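Local atomic coordinates of putative NADH Oxidase (Clostridium acetobutylicum, PDB entry 3E10), a protein that probably acts as an FMN-dependent oxidoreductase of the nitroreductase family, binding flavin mononucleotide between its two subunits. Residues 26-31 with 45-50; 76-81 with 91-96; 81-86 with 135-140; 99-104 with 140-145. One frame throughout, in Å; residues are numbered along the deposited sequence.

Contacts 1, 2 and 4 lie in the core, each laying a helix on the central antiparallel sheet, whereas contact 3 is a surface contact where a loop meets the start of a strand. Helix 89-106 serves contact 2 with its first half and contact 4 further on; helix 21-32, which touches it, serves contact 1. Strands 43-48, 72-79 and 136-145 are consecutive in the sheet, and the last is common to contacts 3 and 4. Chemistry follows place. The buried contacts are apolar, with an aromatic ring in contact 1, a selenomethionine in contact 2 and branched aliphatic groups in contact 4. Contact 3 instead combines a carboxylate-amide stack with a thin apolar touch.

Contact 1 of 4, residues 26-31 with 45-50; sequences KLLRAA and FIVLED
Leu28 and Ala31, one turn apart on the helix, both rest on Phe45, and Leu28 also reaches Val47 two residues further along the strand. The two methyls of Leu28 divide the work. CD2 slides along the inner end of the aromatic group, 3.7 Å from Phe45 CG, and makes an off-centre CH-pi contact, 4.2 Å from the ring centroid and 29° off the normal. CD1 meets CG2 of Val47 tip to tip at 3.8 Å. Ala31 takes the far end of the ring, its CB lying 3.6 Å from Phe45 CZ. Phe45 has CG anti to the carbonyl carbon (chi1 -51°), an orientation that carries the far end of the ring to Ala31. In the next shell Phe45 packs on Met32 and Leu76 and meets the ring of Trp43, while Val47 rests on Ile24. Ile163 of the second subunit covers Leu28, and a strand of that subunit pairs in parallel with Phe45, Ile46 and Val47, continuing the sheet across the interface as in other nitroreductase-family dimers. Helix and strand run nearly antiparallel, at 163°, with their axes 11.3 Å apart. All four touching residues are buried and meet through carbon alone, so this union of helix 21-32 with strand 43-48 depends on the fit of shapes and the exclusion of water.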
loop_
_atom_site.group_PDB
_atom_site.type_symbol
_atom_site.label_atom_id
_atom_site.label_comp_id
_atom_site.label_asym_id
_atom_site.label_seq_id
_atom_site.Cartn_x
_atom_site.Cartn_y
_atom_site.Cartn_z
ATOM N N LYS B 26 -11.866 11.393 -7.804
ATOM C CA LYS B 26 -10.908 10.452 -8.360
ATOM C C LYS B 26 -9.964 9.879 -7.298
ATOM O O LYS B 26 -9.615 8.705 -7.354
ATOM C CB LYS B 26 -10.120 11.110 -9.495
ATOM C CG LYS B 26 -10.997 11.361 -10.719
ATOM C CD LYS B 26 -10.452 12.405 -11.641
ATOM C CE LYS B 26 -11.269 12.428 -12.914
ATOM N NZ LYS B 26 -11.053 11.167 -13.696
ATOM N N LEU B 27 -9.527 10.711 -6.353
ATOM C CA LEU B 27 -8.675 10.189 -5.268
ATOM C C LEU B 27 -9.395 9.105 -4.459
ATOM O O LEU B 27 -8.800 8.087 -4.086
ATOM C CB LEU B 27 -8.241 11.321 -4.349
ATOM C CG LEU B 27 -7.314 12.392 -4.947
ATOM C CD1 LEU B 27 -7.137 13.573 -3.965
ATOM C CD2 LEU B 27 -5.996 11.825 -5.419
ATOM N N LEU B 28 -10.671 9.341 -4.170
ATOM C CA LEU B 28 -11.460 8.424 -3.377
ATOM C C LEU B 28 -11.791 7.161 -4.156
ATOM O O LEU B 28 -11.789 6.071 -3.591
ATOM C CB LEU B 28 -12.732 9.118 -2.882
ATOM C CG LEU B 28 -12.433 10.209 -1.851
ATOM C CD1 LEU B 28 -13.670 11.146 -1.724
ATOM C CD2 LEU B 28 -11.992 9.630 -0.538
ATOM N N ARG B 29 -12.062 7.311 -5.457
ATOM C CA ARG B 29 -12.227 6.163 -6.308
ATOM C C ARG B 29 -10.961 5.304 -6.321
ATOM O O ARG B 29 -11.038 4.070 -6.263
ATOM C CB ARG B 29 -12.614 6.599 -7.740
ATOM C CG ARG B 29 -14.060 7.050 -7.841
ATOM C CD ARG B 29 -14.410 7.453 -9.285
ATOM N NE ARG B 29 -15.798 7.934 -9.382
ATOM C CZ ARG B 29 -16.873 7.155 -9.439
ATOM N NH1 ARG B 29 -16.763 5.812 -9.450
ATOM N NH2 ARG B 29 -18.071 7.708 -9.506
ATOM N N ALA B 30 -9.802 5.941 -6.418
ATOM C CA ALA B 30 -8.532 5.193 -6.454
ATOM C C ALA B 30 -8.350 4.403 -5.156
ATOM O O ALA B 30 -7.988 3.217 -5.193
ATOM C CB ALA B 30 -7.334 6.117 -6.697
ATOM N N ALA B 31 -8.624 5.033 -4.019
ATOM C CA ALA B 31 -8.531 4.366 -2.723
ATOM C C ALA B 31 -9.366 3.090 -2.688
ATOM O O ALA B 31 -8.919 2.024 -2.243
ATOM C CB ALA B 31 -9.003 5.311 -1.623
ATOM N N PHE B 45 -13.760 7.254 4.849
ATOM C CA PHE B 45 -12.959 8.435 4.571
ATOM C C PHE B 45 -13.680 9.683 5.071
ATOM O O PHE B 45 -14.850 9.893 4.733
ATOM C CB PHE B 45 -12.708 8.586 3.052
ATOM C CG PHE B 45 -12.169 7.347 2.401
ATOM C CD1 PHE B 45 -13.015 6.397 1.889
ATOM C CD2 PHE B 45 -10.809 7.096 2.358
ATOM C CE1 PHE B 45 -12.538 5.226 1.302
ATOM C CE2 PHE B 45 -10.328 5.937 1.784
ATOM C CZ PHE B 45 -11.193 5.008 1.256
ATOM N N ILE B 46 -12.965 10.560 5.770
ATOM C CA ILE B 46 -13.483 11.899 6.072
ATOM C C ILE B 46 -12.697 12.884 5.186
ATOM O O ILE B 46 -11.471 12.925 5.207
ATOM C CB ILE B 46 -13.322 12.305 7.538
ATOM C CG1 ILE B 46 -13.904 11.267 8.485
ATOM C CG2 ILE B 46 -14.000 13.688 7.788
ATOM C CD1 ILE B 46 -13.583 11.517 9.986
ATOM N N VAL B 47 -13.435 13.651 4.396
ATOM C CA VAL B 47 -12.840 14.567 3.458
ATOM C C VAL B 47 -13.051 15.961 4.023
ATOM O O VAL B 47 -14.211 16.336 4.310
ATOM C CB VAL B 47 -13.513 14.452 2.089
ATOM C CG1 VAL B 47 -12.964 15.509 1.135
ATOM C CG2 VAL B 47 -13.351 13.003 1.537
ATOM N N LEU B 48 -11.958 16.700 4.223
ATOM C CA LEU B 48 -12.014 18.075 4.743
ATOM C C LEU B 48 -11.485 19.078 3.729
ATOM O O LEU B 48 -10.410 18.900 3.144
ATOM C CB LEU B 48 -11.194 18.220 6.004
ATOM C CG LEU B 48 -11.563 17.402 7.244
ATOM C CD1 LEU B 48 -10.985 15.950 7.165
ATOM C CD2 LEU B 48 -11.093 18.133 8.488
ATOM N N GLU B 49 -12.265 20.144 3.542
ATOM C CA GLU B 49 -11.837 21.338 2.828
ATOM C C GLU B 49 -11.954 22.604 3.686
ATOM O O GLU B 49 -11.546 23.682 3.248
ATOM C CB GLU B 49 -12.647 21.511 1.540
ATOM C CG GLU B 49 -12.381 20.435 0.504
ATOM C CD GLU B 49 -12.987 20.793 -0.855
ATOM O OE1 GLU B 49 -12.361 21.606 -1.601
ATOM O OE2 GLU B 49 -14.103 20.280 -1.157
ATOM N N ASP B 50 -12.502 22.487 4.895
ATOM C CA ASP B 50 -12.616 23.652 5.773
ATOM C C ASP B 50 -11.251 23.974 6.344
ATOM O O ASP B 50 -10.678 23.187 7.083
ATOM C CB ASP B 50 -13.584 23.396 6.905
ATOM C CG ASP B 50 -13.721 24.595 7.816
ATOM O OD1 ASP B 50 -14.419 25.544 7.412
ATOM O OD2 ASP B 50 -13.107 24.611 8.898
#

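Contact 2 of 4, residues 76-81 with 91-96; sequences LLADEE and QDMAAA. With FMN (flavin mononucleotide), chain C.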
loop_
_atom_site.group_PDB
_atom_site.type_symbol
_atom_site.label_atom_id
_atom_site.label_comp_id
_atom_site.label_asym_id
_atom_site.label_seq_id
_atom_site.Cartn_x
_atom_site.Cartn_y
_atom_site.Cartn_z
ATOM N N LEU B 76 -8.247 8.601 6.659
ATOM C CA LEU B 76 -8.517 7.201 6.351
ATOM C C LEU B 76 -8.794 6.495 7.673
ATOM O O LEU B 76 -8.013 6.592 8.607
ATOM C CB LEU B 76 -7.312 6.549 5.659
ATOM C CG LEU B 76 -7.260 6.698 4.137
ATOM C CD1 LEU B 76 -7.082 8.132 3.722
ATOM C CD2 LEU B 76 -6.146 5.817 3.554
ATOM N N LEU B 77 -9.902 5.749 7.685
ATOM C CA LEU B 77 -10.384 5.037 8.837
ATOM C C LEU B 77 -10.783 3.635 8.421
ATOM O O LEU B 77 -11.110 3.428 7.264
ATOM C CB LEU B 77 -11.626 5.750 9.401
ATOM C CG LEU B 77 -11.650 7.289 9.562
ATOM C CD1 LEU B 77 -13.132 7.754 9.669
ATOM C CD2 LEU B 77 -10.975 7.636 10.807
ATOM N N ALA B 78 -10.809 2.708 9.376
ATOM C CA ALA B 78 -11.307 1.370 9.119
ATOM C C ALA B 78 -12.402 1.033 10.106
ATOM O O ALA B 78 -12.317 1.392 11.269
ATOM C CB ALA B 78 -10.185 0.335 9.250
ATOM N N ASP B 79 -13.413 0.320 9.649
ATOM C CA ASP B 79 -14.537 -0.079 10.496
ATOM C C ASP B 79 -14.385 -1.544 10.911
ATOM O O ASP B 79 -14.362 -2.441 10.063
ATOM C CB ASP B 79 -15.820 0.084 9.705
ATOM C CG ASP B 79 -17.065 -0.219 10.511
ATOM O OD1 ASP B 79 -16.956 -0.622 11.690
ATOM O OD2 ASP B 79 -18.167 -0.066 9.943
ATOM N N GLU B 80 -14.192 -1.762 12.208
ATOM C CA GLU B 80 -14.102 -3.113 12.739
ATOM C C GLU B 80 -15.254 -4.004 12.253
ATOM O O GLU B 80 -15.073 -5.217 12.063
ATOM C CB GLU B 80 -14.122 -3.086 14.266
ATOM C CG GLU B 80 -12.871 -2.604 14.937
ATOM C CD GLU B 80 -13.023 -2.575 16.493
ATOM O OE1 GLU B 80 -14.152 -2.466 17.002
ATOM O OE2 GLU B 80 -12.002 -2.588 17.189
ATOM N N GLU B 81 -16.448 -3.432 12.137
ATOM C CA GLU B 81 -17.616 -4.196 11.794
ATOM C C GLU B 81 -17.615 -4.665 10.347
ATOM O O GLU B 81 -18.430 -5.515 9.999
ATOM C CB GLU B 81 -18.888 -3.419 12.130
ATOM C CG GLU B 81 -19.006 -3.150 13.635
ATOM C CD GLU B 81 -20.243 -2.365 14.017
ATOM O OE1 GLU B 81 -20.997 -1.952 13.108
ATOM O OE2 GLU B 81 -20.442 -2.134 15.237
ATOM N N GLN B 91 -2.975 -3.372 6.479
ATOM C CA GLN B 91 -2.405 -3.600 5.155
ATOM C C GLN B 91 -3.358 -3.152 4.070
ATOM O O GLN B 91 -2.944 -2.485 3.112
ATOM C CB GLN B 91 -2.040 -5.085 5.004
ATOM C CG GLN B 91 -0.965 -5.514 6.020
ATOM C CD GLN B 91 -0.634 -6.992 5.971
ATOM O OE1 GLN B 91 -0.676 -7.605 4.902
ATOM N NE2 GLN B 91 -0.320 -7.579 7.143
ATOM N N ASP B 92 -4.629 -3.500 4.222
ATOM C CA ASP B 92 -5.653 -3.027 3.320
ATOM C C ASP B 92 -5.611 -1.487 3.220
ATOM O O ASP B 92 -5.700 -0.927 2.143
ATOM C CB ASP B 92 -7.044 -3.365 3.848
ATOM C CG ASP B 92 -7.317 -4.846 4.027
ATOM O OD1 ASP B 92 -6.512 -5.690 3.551
ATOM O OD2 ASP B 92 -8.408 -5.132 4.619
HETATM N N MSE B 93 -5.529 -0.837 4.382
HETATM C CA MSE B 93 -5.595 0.631 4.449
HETATM C C MSE B 93 -4.352 1.270 3.872
HETATM O O MSE B 93 -4.452 2.304 3.213
HETATM C CB MSE B 93 -5.825 1.137 5.886
HETATM C CG MSE B 93 -7.142 0.671 6.555
HETATM SE SE MSE B 93 -8.724 1.112 5.551
HETATM C CE MSE B 93 -8.493 3.050 5.560
ATOM N N ALA B 94 -3.220 0.602 4.055
ATOM C CA ALA B 94 -1.979 1.057 3.464
ATOM C C ALA B 94 -2.033 0.976 1.929
ATOM O O ALA B 94 -1.545 1.867 1.233
ATOM C CB ALA B 94 -0.794 0.213 4.050
ATOM N N ALA B 95 -2.652 -0.089 1.416
ATOM C CA ALA B 95 -2.789 -0.226 -0.038
ATOM C C ALA B 95 -3.688 0.885 -0.591
ATOM O O ALA B 95 -3.409 1.446 -1.649
ATOM C CB ALA B 95 -3.341 -1.633 -0.373
ATOM N N ALA B 96 -4.786 1.185 0.117
ATOM C CA ALA B 96 -5.659 2.299 -0.249
ATOM C C ALA B 96 -4.917 3.640 -0.227
ATOM O O ALA B 96 -5.056 4.467 -1.132
ATOM C CB ALA B 96 -6.895 2.332 0.660
HETATM N N1 FMN C . -5.689 -13.522 -2.034
HETATM C C2 FMN C . -5.463 -14.871 -1.904
HETATM O O2 FMN C . -5.808 -15.649 -2.797
HETATM N N3 FMN C . -4.784 -15.381 -0.825
HETATM C C4 FMN C . -4.403 -14.593 0.243
HETATM O O4 FMN C . -3.760 -15.095 1.182
HETATM C C4A FMN C . -4.611 -13.205 0.116
HETATM N N5 FMN C . -4.196 -12.350 1.102
HETATM C C5A FMN C . -4.373 -10.992 0.977
HETATM C C6 FMN C . -3.930 -10.130 1.977
HETATM C C7 FMN C . -4.072 -8.763 1.881
HETATM C C7M FMN C . -3.554 -7.877 2.995
HETATM C C8 FMN C . -4.669 -8.222 0.744
HETATM C C8M FMN C . -4.600 -6.736 0.535
HETATM C C9 FMN C . -5.118 -9.078 -0.270
HETATM C C9A FMN C . -4.978 -10.460 -0.170
HETATM N N10 FMN C . -5.469 -11.327 -1.149
HETATM C C10 FMN C . -5.249 -12.685 -1.023
HETATM C "C1'" FMN C . -6.156 -10.788 -2.379
HETATM C "C2'" FMN C . -7.600 -10.392 -2.046
HETATM O "O2'" FMN C . -8.432 -11.533 -1.890
HETATM C "C3'" FMN C . -8.128 -9.461 -3.127
HETATM O "O3'" FMN C . -7.373 -8.247 -3.084
HETATM C "C4'" FMN C . -9.648 -9.154 -2.994
HETATM O "O4'" FMN C . -10.438 -10.298 -3.180
HETATM C "C5'" FMN C . -10.078 -8.067 -3.967
HETATM O "O5'" FMN C . -9.933 -8.493 -5.313
HETATM P P FMN C . -8.978 -7.637 -6.281
HETATM O O1P FMN C . -7.553 -7.774 -5.769
HETATM O O2P FMN C . -9.161 -8.267 -7.646
HETATM O O3P FMN C . -9.452 -6.184 -6.266
#
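The apolar part of the contact gathers round one residue, Met93, present as selenomethionine, which lies against Leu76, Leu77 and Ala78. Its chain bends at chi2 (-56°) and again at chi3 (-60°), folding the terminal methyl back over the strand. CE thereby comes within 3.7 Å of Leu76 CB, and the side chains of Leu76 and Met93 slide past each other in opposite directions. The selenium sits 4.1 Å from Ala78 CB. One tight approach is to the backbone: Met93 CE is only 3.1 Å from Leu77 O, so the methyl is pressed onto the strand itself.

Polar interactions stay within the separate segments or lead outward. At the strand end Asp79 OD1 accepts from Glu81 N, two residues on, at 2.9 Å, an Asx turn in which the N-H comes from above the carboxylate plane. On the helix, Asp92 OD1 accepts from the backbone N of Ala37 and OD2 from Gln40 NE2.

Of the two segments, the helix is the one that meets the flavin. Gln91 OE1 lies 3.5 Å from FMN C7M, and Asp92 OD1 is 3.7 Å from the same methyl. Arg8, Arg9, Ser10 and Arg12 of the second subunit are among the residues that hydrogen-bond this FMN.

Strand 72-79 runs between strands 43-48 and 136-145; Trp43 and Phe139 from these neighbours both touch Met93, while Ala94 of helix 89-106 packs on Ala94 of the second subunit.

Contact 3 of 4, residues 81-86 with 135-140; sequences EKMKIS and NIKPFC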
loop_
_atom_site.group_PDB
_atom_site.type_symbol
_atom_site.label_atom_id
_atom_site.label_comp_id
_atom_site.label_asym_id
_atom_site.label_seq_id
_atom_site.Cartn_x
_atom_site.Cartn_y
_atom_site.Cartn_z
ATOM N N GLU B 81 -16.448 -3.432 12.137
ATOM C CA GLU B 81 -17.616 -4.196 11.794
ATOM C C GLU B 81 -17.615 -4.665 10.347
ATOM O O GLU B 81 -18.430 -5.515 9.999
ATOM C CB GLU B 81 -18.888 -3.419 12.130
ATOM C CG GLU B 81 -19.006 -3.150 13.635
ATOM C CD GLU B 81 -20.243 -2.365 14.017
ATOM O OE1 GLU B 81 -20.997 -1.952 13.108
ATOM O OE2 GLU B 81 -20.442 -2.134 15.237
ATOM N N LYS B 82 -16.703 -4.130 9.534
ATOM C CA LYS B 82 -16.518 -4.610 8.179
ATOM C C LYS B 82 -15.406 -5.647 8.053
ATOM O O LYS B 82 -15.201 -6.206 6.978
ATOM C CB LYS B 82 -16.243 -3.437 7.245
ATOM C CG LYS B 82 -17.394 -2.472 7.186
ATOM C CD LYS B 82 -17.117 -1.349 6.213
ATOM C CE LYS B 82 -18.370 -0.503 5.979
ATOM N NZ LYS B 82 -18.643 0.418 7.118
HETATM N N MSE B 83 -14.696 -5.926 9.135
HETATM C CA MSE B 83 -13.542 -6.808 9.042
HETATM C C MSE B 83 -13.915 -8.271 9.140
HETATM O O MSE B 83 -14.475 -8.710 10.154
HETATM C CB MSE B 83 -12.532 -6.503 10.123
HETATM C CG MSE B 83 -11.984 -5.090 10.062
HETATM SE SE MSE B 83 -10.850 -4.729 11.550
HETATM C CE MSE B 83 -10.678 -2.845 11.306
ATOM N N LYS B 84 -13.581 -9.003 8.100
ATOM C CA LYS B 84 -13.608 -10.472 8.074
ATOM C C LYS B 84 -12.256 -11.049 8.528
ATOM O O LYS B 84 -12.189 -12.124 9.121
ATOM C CB LYS B 84 -13.892 -10.946 6.650
ATOM C CG LYS B 84 -15.184 -10.437 6.029
ATOM C CD LYS B 84 -15.178 -10.643 4.495
ATOM C CE LYS B 84 -16.532 -10.288 3.872
ATOM N NZ LYS B 84 -16.745 -8.829 3.584
ATOM N N ILE B 85 -11.184 -10.297 8.258
ATOM C CA ILE B 85 -9.814 -10.675 8.582
ATOM C C ILE B 85 -9.183 -9.464 9.278
ATOM O O ILE B 85 -8.466 -8.658 8.680
ATOM C CB ILE B 85 -9.021 -11.078 7.298
ATOM C CG1 ILE B 85 -9.762 -12.215 6.587
ATOM C CG2 ILE B 85 -7.595 -11.502 7.657
ATOM C CD1 ILE B 85 -9.299 -12.441 5.190
ATOM N N SER B 86 -9.461 -9.327 10.568
ATOM C CA SER B 86 -9.023 -8.157 11.283
ATOM C C SER B 86 -7.514 -8.099 11.444
ATOM O O SER B 86 -6.954 -7.036 11.663
ATOM C CB SER B 86 -9.632 -8.134 12.678
ATOM O OG SER B 86 -9.228 -9.229 13.476
ATOM N N ASN B 135 -15.790 1.449 17.090
ATOM C CA ASN B 135 -15.476 0.545 15.981
ATOM C C ASN B 135 -14.791 1.226 14.815
ATOM O O ASN B 135 -14.343 0.536 13.899
ATOM C CB ASN B 135 -16.731 -0.178 15.494
ATOM C CG ASN B 135 -17.883 0.753 15.151
ATOM O OD1 ASN B 135 -18.398 1.454 16.033
ATOM N ND2 ASN B 135 -18.278 0.800 13.871
ATOM N N ILE B 136 -14.725 2.566 14.827
ATOM C CA ILE B 136 -14.141 3.294 13.703
ATOM C C ILE B 136 -12.723 3.692 14.086
ATOM O O ILE B 136 -12.508 4.506 14.989
ATOM C CB ILE B 136 -14.989 4.488 13.323
ATOM C CG1 ILE B 136 -16.445 4.056 12.962
ATOM C CG2 ILE B 136 -14.370 5.240 12.164
ATOM C CD1 ILE B 136 -16.591 3.033 11.863
ATOM N N LYS B 137 -11.757 3.042 13.448
ATOM C CA LYS B 137 -10.362 3.140 13.827
ATOM C C LYS B 137 -9.596 4.055 12.902
ATOM O O LYS B 137 -9.546 3.808 11.684
ATOM C CB LYS B 137 -9.723 1.757 13.730
ATOM C CG LYS B 137 -10.458 0.757 14.642
ATOM C CD LYS B 137 -9.773 -0.611 14.668
ATOM C CE LYS B 137 -8.406 -0.597 15.353
ATOM N NZ LYS B 137 -8.496 -0.373 16.837
ATOM N N PRO B 138 -8.996 5.110 13.464
ATOM C CA PRO B 138 -8.149 5.957 12.629
ATOM C C PRO B 138 -6.945 5.223 12.066
ATOM O O PRO B 138 -6.318 4.434 12.761
ATOM C CB PRO B 138 -7.684 7.044 13.580
ATOM C CG PRO B 138 -8.642 7.017 14.730
ATOM C CD PRO B 138 -9.117 5.641 14.839
ATOM N N PHE B 139 -6.656 5.472 10.795
ATOM C CA PHE B 139 -5.504 4.871 10.136
ATOM C C PHE B 139 -4.397 5.886 9.814
ATOM O O PHE B 139 -3.259 5.756 10.264
ATOM C CB PHE B 139 -5.901 4.099 8.877
ATOM C CG PHE B 139 -4.705 3.510 8.172
ATOM C CD1 PHE B 139 -4.016 2.453 8.725
ATOM C CD2 PHE B 139 -4.196 4.077 7.010
ATOM C CE1 PHE B 139 -2.905 1.923 8.100
ATOM C CE2 PHE B 139 -3.053 3.552 6.393
ATOM C CZ PHE B 139 -2.416 2.492 6.926
ATOM N N CYS B 140 -4.736 6.914 9.041
ATOM C CA CYS B 140 -3.778 7.941 8.677
ATOM C C CYS B 140 -4.543 9.157 8.186
ATOM O O CYS B 140 -5.769 9.103 8.004
ATOM C CB CYS B 140 -2.784 7.457 7.609
ATOM S SG CYS B 140 -3.417 7.405 5.911
#
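Asn135 and Glu81 are both held by Asp79 OD1, which accepts from Asn135 ND2 and is also the acceptor of the Asx turn at Glu81, so one carboxylate oxygen ties both residues to the strand end. Their flat groups, the amide of Asn135 and the carboxylate of Glu81, are stacked with planes 12° apart, and the nearest approach, Asn135 ND2 to Glu81 CD at 3.7 Å, is contact over the plane and not a bond. Asn135 holds its amide between the backbone N and the carbonyl carbon (chi1 53°), which turns it toward the extended chain of Glu81.

Further along, the straight chain of Met83, a selenomethionine, crosses Lys137 at about a right angle, with Met83 CE 4.1 Å from Lys137 CD. Both pack on Trp89 of helix 89-106. The contact thus joins the loop that leaves strand 72-79 to the start of strand 136-145, which pairs antiparallel with 72-79 and carries a classic beta bulge at Phe139 and Cys140 opposite Leu76.

Contact 4 of 4, residues 99-104 with 140-145; sequences NILLEA and CVISVG
No flat group takes part where Ile100 and Leu101 of the helix meet Ile142 of the strand: the contact is made by branched aliphatic chains, which cross obliquely. Ile142 offers its two branches to different partners. The longer one ends in CD1, which sits 3.9 Å from Ile100 CG2 and equally close to Ile100 CD1, so that the methyl rests against both arms of the other isoleucine. The shorter branch, CG2, lies opposite the backbone N of its own residue and meets Leu101 CD2, again at 3.9 Å. The even spacing is that of relaxed van der Waals contact.

This is the middle of the nitroreductase fold, a helix laid over an antiparallel sheet, and the contact centre is about 5 Å from that of the chain. Strand 136-145 is an inner strand here, hydrogen-bonded through Ile142 to Ile74 on one neighbour and through Val141 to Leu114 on the other. Leu76 also packs on both Ile100 and Ile142, and Ala31 of helix 21-32 covers Ile100 as well.

Leu101 leads toward the cofactor. Besides Ile142 it touches Arg8 and Trp113, two residues of an FMN pocket, and its side chain is about 6 Å from a bound flavin; Pro35 of the second subunit packs on it too. Nearby on the same helix, Leu102 meets Leu102 of the second subunit.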
loop_
_atom_site.group_PDB
_atom_site.type_symbol
_atom_site.label_atom_id
_atom_site.label_comp_id
_atom_site.label_asym_id
_atom_site.label_seq_id
_atom_site.Cartn_x
_atom_site.Cartn_y
_atom_site.Cartn_z
ATOM N N ASN B 99 -2.678 3.927 -3.162
ATOM C CA ASN B 99 -3.444 4.280 -4.354
ATOM C C ASN B 99 -3.773 5.780 -4.409
ATOM O O ASN B 99 -3.749 6.407 -5.477
ATOM C CB ASN B 99 -4.727 3.478 -4.465
ATOM C CG ASN B 99 -4.518 2.094 -5.050
ATOM O OD1 ASN B 99 -3.382 1.619 -5.239
ATOM N ND2 ASN B 99 -5.641 1.427 -5.344
ATOM N N ILE B 100 -4.178 6.336 -3.273
ATOM C CA ILE B 100 -4.429 7.801 -3.230
ATOM C C ILE B 100 -3.198 8.593 -3.635
ATOM O O ILE B 100 -3.280 9.551 -4.411
ATOM C CB ILE B 100 -4.967 8.251 -1.841
ATOM C CG1 ILE B 100 -6.336 7.601 -1.542
ATOM C CG2 ILE B 100 -5.015 9.751 -1.737
ATOM C CD1 ILE B 100 -6.797 7.812 -0.108
ATOM N N LEU B 101 -2.049 8.228 -3.047
ATOM C CA LEU B 101 -0.846 8.981 -3.335
ATOM C C LEU B 101 -0.511 8.897 -4.817
ATOM O O LEU B 101 -0.065 9.886 -5.407
ATOM C CB LEU B 101 0.316 8.450 -2.511
ATOM C CG LEU B 101 0.205 8.550 -0.991
ATOM C CD1 LEU B 101 1.450 7.924 -0.375
ATOM C CD2 LEU B 101 -0.027 10.011 -0.486
ATOM N N LEU B 102 -0.620 7.709 -5.404
ATOM C CA LEU B 102 -0.316 7.573 -6.823
ATOM C C LEU B 102 -1.293 8.336 -7.708
ATOM O O LEU B 102 -0.886 8.989 -8.670
ATOM C CB LEU B 102 -0.252 6.101 -7.203
ATOM C CG LEU B 102 0.894 5.303 -6.571
ATOM C CD1 LEU B 102 0.662 3.816 -6.799
ATOM C CD2 LEU B 102 2.280 5.751 -7.095
ATOM N N GLU B 103 -2.576 8.249 -7.381
ATOM C CA GLU B 103 -3.583 8.989 -8.128
ATOM C C GLU B 103 -3.334 10.498 -8.001
ATOM O O GLU B 103 -3.478 11.244 -8.971
ATOM C CB GLU B 103 -4.979 8.624 -7.685
ATOM C CG GLU B 103 -6.127 9.288 -8.469
ATOM C CD GLU B 103 -6.314 8.771 -9.890
ATOM O OE1 GLU B 103 -5.720 7.738 -10.261
ATOM O OE2 GLU B 103 -7.115 9.401 -10.613
ATOM N N ALA B 104 -2.934 10.947 -6.803
ATOM C CA ALA B 104 -2.617 12.365 -6.641
ATOM C C ALA B 104 -1.539 12.799 -7.616
ATOM O O ALA B 104 -1.699 13.816 -8.325
ATOM C CB ALA B 104 -2.222 12.665 -5.193
ATOM N N CYS B 140 -4.736 6.914 9.041
ATOM C CA CYS B 140 -3.778 7.941 8.677
ATOM C C CYS B 140 -4.543 9.157 8.186
ATOM O O CYS B 140 -5.769 9.103 8.004
ATOM C CB CYS B 140 -2.784 7.457 7.609
ATOM S SG CYS B 140 -3.417 7.405 5.911
ATOM N N VAL B 141 -3.817 10.236 7.966
ATOM C CA VAL B 141 -4.352 11.402 7.254
ATOM C C VAL B 141 -3.468 11.626 6.046
ATOM O O VAL B 141 -2.256 11.482 6.135
ATOM C CB VAL B 141 -4.367 12.655 8.134
ATOM C CG1 VAL B 141 -4.888 13.864 7.347
ATOM C CG2 VAL B 141 -5.155 12.438 9.439
ATOM N N ILE B 142 -4.086 11.967 4.901
ATOM C CA ILE B 142 -3.338 12.374 3.705
ATOM C C ILE B 142 -3.643 13.853 3.431
ATOM O O ILE B 142 -4.804 14.226 3.275
ATOM C CB ILE B 142 -3.665 11.483 2.507
ATOM C CG1 ILE B 142 -3.250 10.017 2.794
ATOM C CG2 ILE B 142 -2.920 11.977 1.238
ATOM C CD1 ILE B 142 -3.685 9.035 1.807
ATOM N N SER B 143 -2.608 14.682 3.465
ATOM C CA SER B 143 -2.777 16.083 3.096
ATOM C C SER B 143 -2.504 16.169 1.597
ATOM O O SER B 143 -1.627 15.468 1.084
ATOM C CB SER B 143 -1.871 17.016 3.886
ATOM O OG SER B 143 -0.551 16.662 3.731
ATOM N N VAL B 144 -3.277 16.993 0.897
ATOM C CA VAL B 144 -3.260 17.046 -0.557
ATOM C C VAL B 144 -3.386 18.521 -0.987
ATOM O O VAL B 144 -4.128 19.297 -0.394
ATOM C CB VAL B 144 -4.448 16.265 -1.163
ATOM C CG1 VAL B 144 -4.373 16.259 -2.686
ATOM C CG2 VAL B 144 -4.502 14.822 -0.662
ATOM N N GLY B 145 -2.680 18.884 -2.047
ATOM C CA GLY B 145 -2.812 20.202 -2.662
ATOM C C GLY B 145 -1.921 20.328 -3.882
ATOM O O GLY B 145 -1.196 19.417 -4.221
#